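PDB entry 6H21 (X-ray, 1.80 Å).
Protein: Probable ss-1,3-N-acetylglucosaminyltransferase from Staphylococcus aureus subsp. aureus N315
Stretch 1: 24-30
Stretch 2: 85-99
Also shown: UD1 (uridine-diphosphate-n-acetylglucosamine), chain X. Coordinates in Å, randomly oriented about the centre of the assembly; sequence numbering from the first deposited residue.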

ATOM      1  N   VAL C  24     -32.957  13.831 -38.025  1.00 30.52           N
ATOM      2  CA  VAL C  24     -32.976  12.989 -36.844  1.00 31.57           C
ATOM      3  C   VAL C  24     -32.770  11.539 -37.296  1.00 34.07           C
ATOM      4  O   VAL C  24     -33.511  11.033 -38.138  1.00 36.25           O
ATOM      5  CB  VAL C  24     -34.270  13.163 -36.033  1.00 31.60           C
ATOM      6  CG1 VAL C  24     -34.267  12.320 -34.766  1.00 32.50           C
ATOM      7  CG2 VAL C  24     -34.515  14.621 -35.698  1.00 32.57           C
ATOM      8  N   ILE C  25     -31.737  10.895 -36.737  1.00 33.23           N
ATOM      9  CA  ILE C  25     -31.355   9.536 -37.068  1.00 32.20           C
ATOM     10  C   ILE C  25     -31.701   8.653 -35.867  1.00 31.00           C
ATOM     11  O   ILE C  25     -31.109   8.796 -34.800  1.00 31.52           O
ATOM     12  CB  ILE C  25     -29.860   9.465 -37.443  1.00 32.24           C
ATOM     13  CG1 ILE C  25     -29.550  10.364 -38.646  1.00 35.03           C
ATOM     14  CG2 ILE C  25     -29.427   8.024 -37.674  1.00 33.56           C
ATOM     15  CD1 ILE C  25     -28.083  10.474 -38.992  1.00 34.19           C
ATOM     16  N   MET C  26     -32.666   7.752 -36.056  1.00 34.65           N
ATOM     17  CA  MET C  26     -33.172   6.910 -34.982  1.00 33.66           C
ATOM     18  C   MET C  26     -33.080   5.441 -35.382  1.00 33.26           C
ATOM     19  O   MET C  26     -33.888   4.963 -36.175  1.00 35.93           O
ATOM     20  CB  MET C  26     -34.628   7.252 -34.656  1.00 37.72           C
ATOM     21  CG  MET C  26     -35.177   6.461 -33.490  1.00 32.91           C
ATOM     22  SD  MET C  26     -36.873   6.931 -33.065  1.00 42.21           S
ATOM     23  CE  MET C  26     -37.757   6.367 -34.514  1.00 36.16           C
ATOM     24  N   PRO C  27     -32.124   4.670 -34.818  1.00 35.85           N
ATOM     25  CA  PRO C  27     -32.122   3.217 -34.969  1.00 38.16           C
ATOM     26  C   PRO C  27     -33.215   2.603 -34.083  1.00 35.91           C
ATOM     27  O   PRO C  27     -33.471   3.112 -32.996  1.00 38.94           O
ATOM     28  CB  PRO C  27     -30.720   2.817 -34.495  1.00 34.52           C
ATOM     29  CG  PRO C  27     -30.369   3.864 -33.473  1.00 39.01           C
ATOM     30  CD  PRO C  27     -31.012   5.141 -33.976  1.00 34.08           C
ATOM     31  N   THR C  28     -33.862   1.543 -34.579  1.00 35.28           N
ATOM     32  CA  THR C  28     -34.899   0.817 -33.850  1.00 35.68           C
ATOM     33  C   THR C  28     -34.547  -0.676 -33.835  1.00 36.79           C
ATOM     34  O   THR C  28     -33.849  -1.168 -34.722  1.00 41.44           O
ATOM     35  CB  THR C  28     -36.289   1.053 -34.460  1.00 41.46           C
ATOM     36  OG1 THR C  28     -36.319   0.565 -35.803  1.00 36.91           O
ATOM     37  CG2 THR C  28     -36.691   2.513 -34.460  1.00 40.42           C
ATOM     38  N   PHE C  29     -35.029  -1.375 -32.803  1.00 36.31           N
ATOM     39  CA  PHE C  29     -34.919  -2.821 -32.702  1.00 38.48           C
ATOM     40  C   PHE C  29     -35.913  -3.337 -31.653  1.00 35.73           C
ATOM     41  O   PHE C  29     -35.746  -3.088 -30.458  1.00 42.94           O
ATOM     42  CB  PHE C  29     -33.490  -3.236 -32.353  1.00 44.44           C
ATOM     43  CG  PHE C  29     -33.324  -4.726 -32.207  1.00 46.79           C
ATOM     44  CD1 PHE C  29     -33.429  -5.555 -33.317  1.00 47.41           C
ATOM     45  CD2 PHE C  29     -33.097  -5.300 -30.965  1.00 47.37           C
ATOM     46  CE1 PHE C  29     -33.291  -6.928 -33.188  1.00 50.13           C
ATOM     47  CE2 PHE C  29     -32.953  -6.674 -30.841  1.00 49.03           C
ATOM     48  CZ  PHE C  29     -33.051  -7.483 -31.952  1.00 54.29           C
ATOM     49  N   ASN C  30     -36.971  -4.007 -32.128  1.00 39.93           N
ATOM     50  CA  ASN C  30     -37.977  -4.680 -31.286  1.00 44.02           C
ATOM     51  C   ASN C  30     -38.624  -3.712 -30.290  1.00 42.61           C
ATOM     52  O   ASN C  30     -38.843  -4.070 -29.131  1.00 44.79           O
ATOM     53  CB  ASN C  30     -37.377  -5.863 -30.527  1.00 46.60           C
ATOM     54  CG  ASN C  30     -37.050  -7.028 -31.430  1.00 47.93           C
ATOM     55  OD1 ASN C  30     -37.302  -6.977 -32.633  1.00 49.48           O
ATOM     56  ND2 ASN C  30     -36.498  -8.081 -30.852  1.00 50.84           N
TER
HETATM   57  C1' UD1 X 403     -27.156   3.347 -23.806  1.00 45.54           C
HETATM   58  C2' UD1 X 403     -26.543   4.708 -23.461  1.00 45.67           C
HETATM   59  C3' UD1 X 403     -26.878   5.720 -24.555  1.00 44.33           C
HETATM   60  C4' UD1 X 403     -26.432   5.175 -25.910  1.00 39.81           C
HETATM   61  C5' UD1 X 403     -26.938   3.750 -26.151  1.00 43.80           C
HETATM   62  C6' UD1 X 403     -26.389   3.152 -27.450  1.00 43.25           C
HETATM   63  C7' UD1 X 403     -26.305   5.221 -21.059  1.00 54.51           C
HETATM   64  C8' UD1 X 403     -27.000   5.764 -19.839  1.00 53.03           C
HETATM   65  N2' UD1 X 403     -27.039   5.178 -22.174  1.00 48.62           N
HETATM   66  O1' UD1 X 403     -28.574   3.522 -23.888  1.00 41.17           O
HETATM   67  O3' UD1 X 403     -26.235   6.974 -24.278  1.00 41.42           O
HETATM   68  O4' UD1 X 403     -26.935   6.033 -26.935  1.00 37.83           O
HETATM   69  O5' UD1 X 403     -26.620   2.879 -25.045  1.00 39.30           O
HETATM   70  O6' UD1 X 403     -24.968   3.227 -27.521  1.00 49.02           O
HETATM   71  O7' UD1 X 403     -25.143   4.852 -21.029  1.00 52.28           O
HETATM   72  N1  UD1 X 403     -30.420  -0.734 -31.114  1.00 43.21           N
HETATM   73  C2  UD1 X 403     -30.044  -1.169 -32.399  1.00 36.81           C
HETATM   74  N3  UD1 X 403     -29.737  -2.439 -32.636  1.00 46.02           N
HETATM   75  C4  UD1 X 403     -29.782  -3.343 -31.665  1.00 43.77           C
HETATM   76  C5  UD1 X 403     -30.149  -2.957 -30.375  1.00 43.07           C
HETATM   77  C6  UD1 X 403     -30.464  -1.624 -30.104  1.00 39.57           C
HETATM   78  O2  UD1 X 403     -29.980  -0.374 -33.346  1.00 37.96           O
HETATM   79  O4  UD1 X 403     -29.496  -4.526 -31.956  1.00 40.89           O
HETATM   80  C1B UD1 X 403     -30.724   0.687 -30.947  1.00 36.80           C
HETATM   81  C2B UD1 X 403     -31.965   0.967 -30.117  1.00 37.68           C
HETATM   82  O2' UD1 X 403     -33.147   0.788 -30.889  1.00 37.46           O
HETATM   83  C3B UD1 X 403     -31.720   2.405 -29.690  1.00 38.10           C
HETATM   84  C4B UD1 X 403     -30.199   2.503 -29.596  1.00 39.43           C
HETATM   85  O4B UD1 X 403     -29.657   1.364 -30.285  1.00 38.10           O
HETATM   86  O3B UD1 X 403     -32.205   3.318 -30.684  1.00 35.30           O
HETATM   87  C5B UD1 X 403     -29.696   2.476 -28.164  1.00 41.26           C
HETATM   88  O5B UD1 X 403     -30.369   1.438 -27.466  1.00 40.23           O
HETATM   89  PA  UD1 X 403     -31.013   1.665 -26.019  1.00 37.58           P
HETATM   90  O1A UD1 X 403     -31.638   0.358 -25.650  1.00 41.65           O
HETATM   91  O2A UD1 X 403     -31.794   2.973 -25.927  1.00 34.83           O
HETATM   92  O3A UD1 X 403     -29.683   1.821 -25.172  1.00 38.44           O
HETATM   93  PB  UD1 X 403     -29.639   2.359 -23.671  1.00 37.33           P
HETATM   94  O1B UD1 X 403     -29.051   1.276 -22.820  1.00 40.70           O
HETATM   95  O2B UD1 X 403     -30.951   2.995 -23.235  1.00 35.20           O
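Stretch 2, residues 85-99: KNSGNASVPRNTGLK

Stretch 2 begins as a loop and ends as a helix, and it packs against the strand of stretch 1, residues 24-28, running roughly the opposite way. The axes of the strand and of helix 91-99 cross at 148° between their N-to-C directions and approach to 7.8 Å. The register follows from this: Ile 25 lies opposite Gly 97, with their CA atoms 5.7 Å apart, Pro 27 opposite Pro 93 at 5.5 Å between CA atoms, and Phe 29, just past the strand, is level with Asn 86 in the loop, CA to CA 8.4 Å.

The backbone of the helix is regular, its bonds running from Arg 94 N to Ala 90 O (2.8 Å) through Lys 99 N to Asn 95 O (3.3 Å). Before it, Asn 89 accepts a capping bond through OD1 from Ser 91 N at 3.0 Å, answering an amide that has no helical partner. Gly 88, with phi 96° and psi -7°, takes a conformation in which a CB would be jammed against the preceding carbonyl.

No hydrogen bond joins the two stretches; the contact between strand and helix is chiefly apolar. The alternation of the strand directs Ile 25 and Pro 27 toward the helix, Met 26 and Thr 28 away. Ile 25 packs further along the helix, its CD1 3.6 Å from Gly 97 C and 3.9 Å from Leu 98 CD2. Glycine suits this position because a CB there would come within 2.4 Å of Ile 25 CG2, so its absence lets the backbones close up. Pro 27 sets its ring against Pro 93, near the beginning of the helix, and against Ala 90: CB is 3.5 Å from Pro 93 CB and CG 4.1 Å from Ala 90 CB. Pro 93 is readily accommodated early in the helix, where its missing amide hydrogen costs little, and Ala 90 CB, a small methyl, fits beside both the Pro 27 ring and the ribose, 3.3 Å from UD1 O4B. Arg 94 contributes its aliphatic portion, CG lying 4.1 Å from Pro 27 CG.

Three polar groups at this contact, Pro 27 O, Arg 94 NH2 and Asn 86 ND2, turn to the nucleotide sugar, which both stretches bind. Pro 27 O accepts from the ribose hydroxyls O3B (2.6 Å) and O2' (3.2 Å) of UD1. Arg 94 extends so that NH2 donates to UD1 O4' on the sugar at 2.9 Å, near the guanidinium plane. Asn 86 ND2 donates to uracil O4 of UD1 at 3.0 Å, while the same ND2 lies over one face of the Phe 29 ring, 3.3 Å from CE1. The aromatic face thus adjoins the amide that binds the uracil.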

ATOM      1  N   LYS C  85     -29.690  -7.994 -41.762  1.00 58.87           N
ATOM      2  CA  LYS C  85     -29.406  -8.739 -40.530  1.00 58.34           C
ATOM      3  C   LYS C  85     -29.242  -7.752 -39.368  1.00 56.32           C
ATOM      4  O   LYS C  85     -28.860  -6.603 -39.576  1.00 55.73           O
ATOM      5  CB  LYS C  85     -28.129  -9.571 -40.683  1.00 58.92           C
ATOM      6  N   ASN C  86     -29.513  -8.226 -38.149  1.00 55.60           N
ATOM      7  CA  ASN C  86     -29.369  -7.439 -36.929  1.00 54.04           C
ATOM      8  C   ASN C  86     -27.880  -7.275 -36.601  1.00 52.89           C
ATOM      9  O   ASN C  86     -27.181  -8.257 -36.458  1.00 54.46           O
ATOM     10  CB  ASN C  86     -30.103  -8.095 -35.759  1.00 54.58           C
ATOM     11  CG  ASN C  86     -29.867  -7.381 -34.446  1.00 53.66           C
ATOM     12  OD1 ASN C  86     -29.236  -7.935 -33.552  1.00 54.91           O
ATOM     13  ND2 ASN C  86     -30.332  -6.146 -34.332  1.00 51.89           N
ATOM     14  N   SER C  87     -27.419  -6.032 -36.448  1.00 50.60           N
ATOM     15  CA  SER C  87     -26.016  -5.709 -36.199  1.00 49.48           C
ATOM     16  C   SER C  87     -25.671  -5.812 -34.707  1.00 48.33           C
ATOM     17  O   SER C  87     -24.496  -5.851 -34.349  1.00 46.79           O
ATOM     18  CB  SER C  87     -25.696  -4.335 -36.716  1.00 48.84           C
ATOM     19  OG  SER C  87     -26.332  -3.342 -35.926  1.00 47.77           O
ATOM     20  N   GLY C  88     -26.691  -5.806 -33.842  1.00 48.22           N
ATOM     21  CA  GLY C  88     -26.512  -6.055 -32.405  1.00 47.19           C
ATOM     22  C   GLY C  88     -26.391  -4.788 -31.561  1.00 45.61           C
ATOM     23  O   GLY C  88     -26.329  -4.899 -30.350  1.00 45.24           O
ATOM     24  N   ASN C  89     -26.316  -3.601 -32.190  1.00 44.95           N
ATOM     25  CA  ASN C  89     -26.260  -2.282 -31.475  1.00 43.67           C
ATOM     26  C   ASN C  89     -26.444  -1.117 -32.472  1.00 42.74           C
ATOM     27  O   ASN C  89     -26.700  -1.341 -33.658  1.00 43.15           O
ATOM     28  CB  ASN C  89     -24.976  -2.140 -30.660  1.00 43.23           C
ATOM     29  CG  ASN C  89     -23.738  -2.162 -31.525  1.00 43.84           C
ATOM     30  OD1 ASN C  89     -23.572  -1.321 -32.405  1.00 43.75           O
ATOM     31  ND2 ASN C  89     -22.865  -3.123 -31.276  1.00 45.03           N
ATOM     32  N   ALA C  90     -26.300   0.129 -31.990  1.00 40.95           N
ATOM     33  CA  ALA C  90     -26.692   1.333 -32.752  1.00 40.31           C
ATOM     34  C   ALA C  90     -25.683   1.704 -33.857  1.00 40.15           C
ATOM     35  O   ALA C  90     -26.032   2.483 -34.756  1.00 39.98           O
ATOM     36  CB  ALA C  90     -26.902   2.494 -31.816  1.00 39.20           C
ATOM     37  N   SER C  91     -24.471   1.135 -33.837  1.00 39.71           N
ATOM     38  CA  SER C  91     -23.384   1.624 -34.709  1.00 39.99           C
ATOM     39  C   SER C  91     -23.739   1.544 -36.213  1.00 40.60           C
ATOM     40  O   SER C  91     -23.711   2.561 -36.895  1.00 40.46           O
ATOM     41  CB  SER C  91     -22.076   0.947 -34.372  1.00 39.76           C
ATOM     42  OG  SER C  91     -21.640   1.363 -33.083  1.00 39.36           O
ATOM     43  N   VAL C  92     -24.065   0.358 -36.743  1.00 41.70           N
ATOM     44  CA  VAL C  92     -24.334   0.204 -38.193  1.00 42.64           C
ATOM     45  C   VAL C  92     -25.593   0.986 -38.596  1.00 42.56           C
ATOM     46  O   VAL C  92     -25.571   1.738 -39.581  1.00 42.68           O
ATOM     47  CB  VAL C  92     -24.424  -1.284 -38.594  1.00 44.03           C
ATOM     48  CG1 VAL C  92     -24.954  -1.462 -39.999  1.00 45.42           C
ATOM     49  CG2 VAL C  92     -23.076  -1.983 -38.450  1.00 44.43           C
ATOM     50  N   PRO C  93     -26.741   0.828 -37.895  1.00 42.10           N
ATOM     51  CA  PRO C  93     -27.927   1.631 -38.194  1.00 42.10           C
ATOM     52  C   PRO C  93     -27.652   3.145 -38.189  1.00 40.74           C
ATOM     53  O   PRO C  93     -28.147   3.851 -39.041  1.00 41.25           O
ATOM     54  CB  PRO C  93     -28.947   1.283 -37.094  1.00 42.19           C
ATOM     55  CG  PRO C  93     -28.438  -0.003 -36.451  1.00 42.47           C
ATOM     56  CD  PRO C  93     -26.969  -0.123 -36.796  1.00 42.33           C
ATOM     57  N   ARG C  94     -26.869   3.632 -37.226  1.00 39.72           N
ATOM     58  CA  ARG C  94     -26.533   5.050 -37.183  1.00 39.20           C
ATOM     59  C   ARG C  94     -25.652   5.422 -38.383  1.00 39.97           C
ATOM     60  O   ARG C  94     -25.859   6.490 -38.989  1.00 40.13           O
ATOM     61  CB  ARG C  94     -25.871   5.429 -35.853  1.00 38.11           C
ATOM     62  CG  ARG C  94     -26.835   5.564 -34.683  1.00 37.32           C
ATOM     63  CD  ARG C  94     -26.068   5.807 -33.400  1.00 36.44           C
ATOM     64  NE  ARG C  94     -26.855   5.903 -32.178  1.00 35.79           N
ATOM     65  CZ  ARG C  94     -26.333   5.801 -30.956  1.00 35.31           C
ATOM     66  NH1 ARG C  94     -25.046   5.521 -30.833  1.00 35.03           N
ATOM     67  NH2 ARG C  94     -27.084   5.974 -29.873  1.00 34.83           N
ATOM     68  N   ASN C  95     -24.695   4.548 -38.737  1.00 40.65           N
ATOM     69  CA  ASN C  95     -23.854   4.763 -39.928  1.00 41.61           C
ATOM     70  C   ASN C  95     -24.743   4.824 -41.176  1.00 42.66           C
ATOM     71  O   ASN C  95     -24.535   5.681 -42.040  1.00 42.90           O
ATOM     72  CB  ASN C  95     -22.785   3.682 -40.120  1.00 42.23           C
ATOM     73  CG  ASN C  95     -21.609   3.794 -39.173  1.00 41.58           C
ATOM     74  OD1 ASN C  95     -21.387   4.835 -38.558  1.00 40.87           O
ATOM     75  ND2 ASN C  95     -20.846   2.718 -39.055  1.00 41.82           N
ATOM     76  N   THR C  96     -25.710   3.904 -41.280  1.00 43.22           N
ATOM     77  CA  THR C  96     -26.631   3.862 -42.428  1.00 44.48           C
ATOM     78  C   THR C  96     -27.386   5.196 -42.576  1.00 44.19           C
ATOM     79  O   THR C  96     -27.541   5.699 -43.687  1.00 44.70           O
ATOM     80  CB  THR C  96     -27.645   2.719 -42.307  1.00 45.19           C
ATOM     81  OG1 THR C  96     -26.963   1.506 -41.997  1.00 46.12           O
ATOM     82  CG2 THR C  96     -28.457   2.548 -43.569  1.00 46.49           C
ATOM     83  N   GLY C  97     -27.859   5.736 -41.447  1.00 43.18           N
ATOM     84  CA  GLY C  97     -28.522   7.036 -41.342  1.00 42.77           C
ATOM     85  C   GLY C  97     -27.654   8.197 -41.803  1.00 42.94           C
ATOM     86  O   GLY C  97     -28.134   9.074 -42.511  1.00 43.64           O
ATOM     87  N   LEU C  98     -26.381   8.224 -41.396  1.00 42.57           N
ATOM     88  CA  LEU C  98     -25.441   9.298 -41.812  1.00 42.83           C
ATOM     89  C   LEU C  98     -25.342   9.384 -43.345  1.00 44.34           C
ATOM     90  O   LEU C  98     -25.396  10.489 -43.920  1.00 44.76           O
ATOM     91  CB  LEU C  98     -24.072   9.041 -41.172  1.00 42.32           C
ATOM     92  CG  LEU C  98     -24.023   9.311 -39.671  1.00 40.90           C
ATOM     93  CD1 LEU C  98     -22.725   8.809 -39.048  1.00 40.43           C
ATOM     94  CD2 LEU C  98     -24.224  10.799 -39.394  1.00 40.52           C
ATOM     95  N   LYS C  99     -25.218   8.227 -44.005  1.00 45.31           N
ATOM     96  CA  LYS C  99     -25.073   8.147 -45.472  1.00 47.09           C
ATOM     97  C   LYS C  99     -26.354   8.644 -46.164  1.00 47.80           C
ATOM     98  O   LYS C  99     -26.300   9.193 -47.264  1.00 49.13           O
ATOM     99  CB  LYS C  99     -24.711   6.714 -45.876  1.00 48.11           C
TER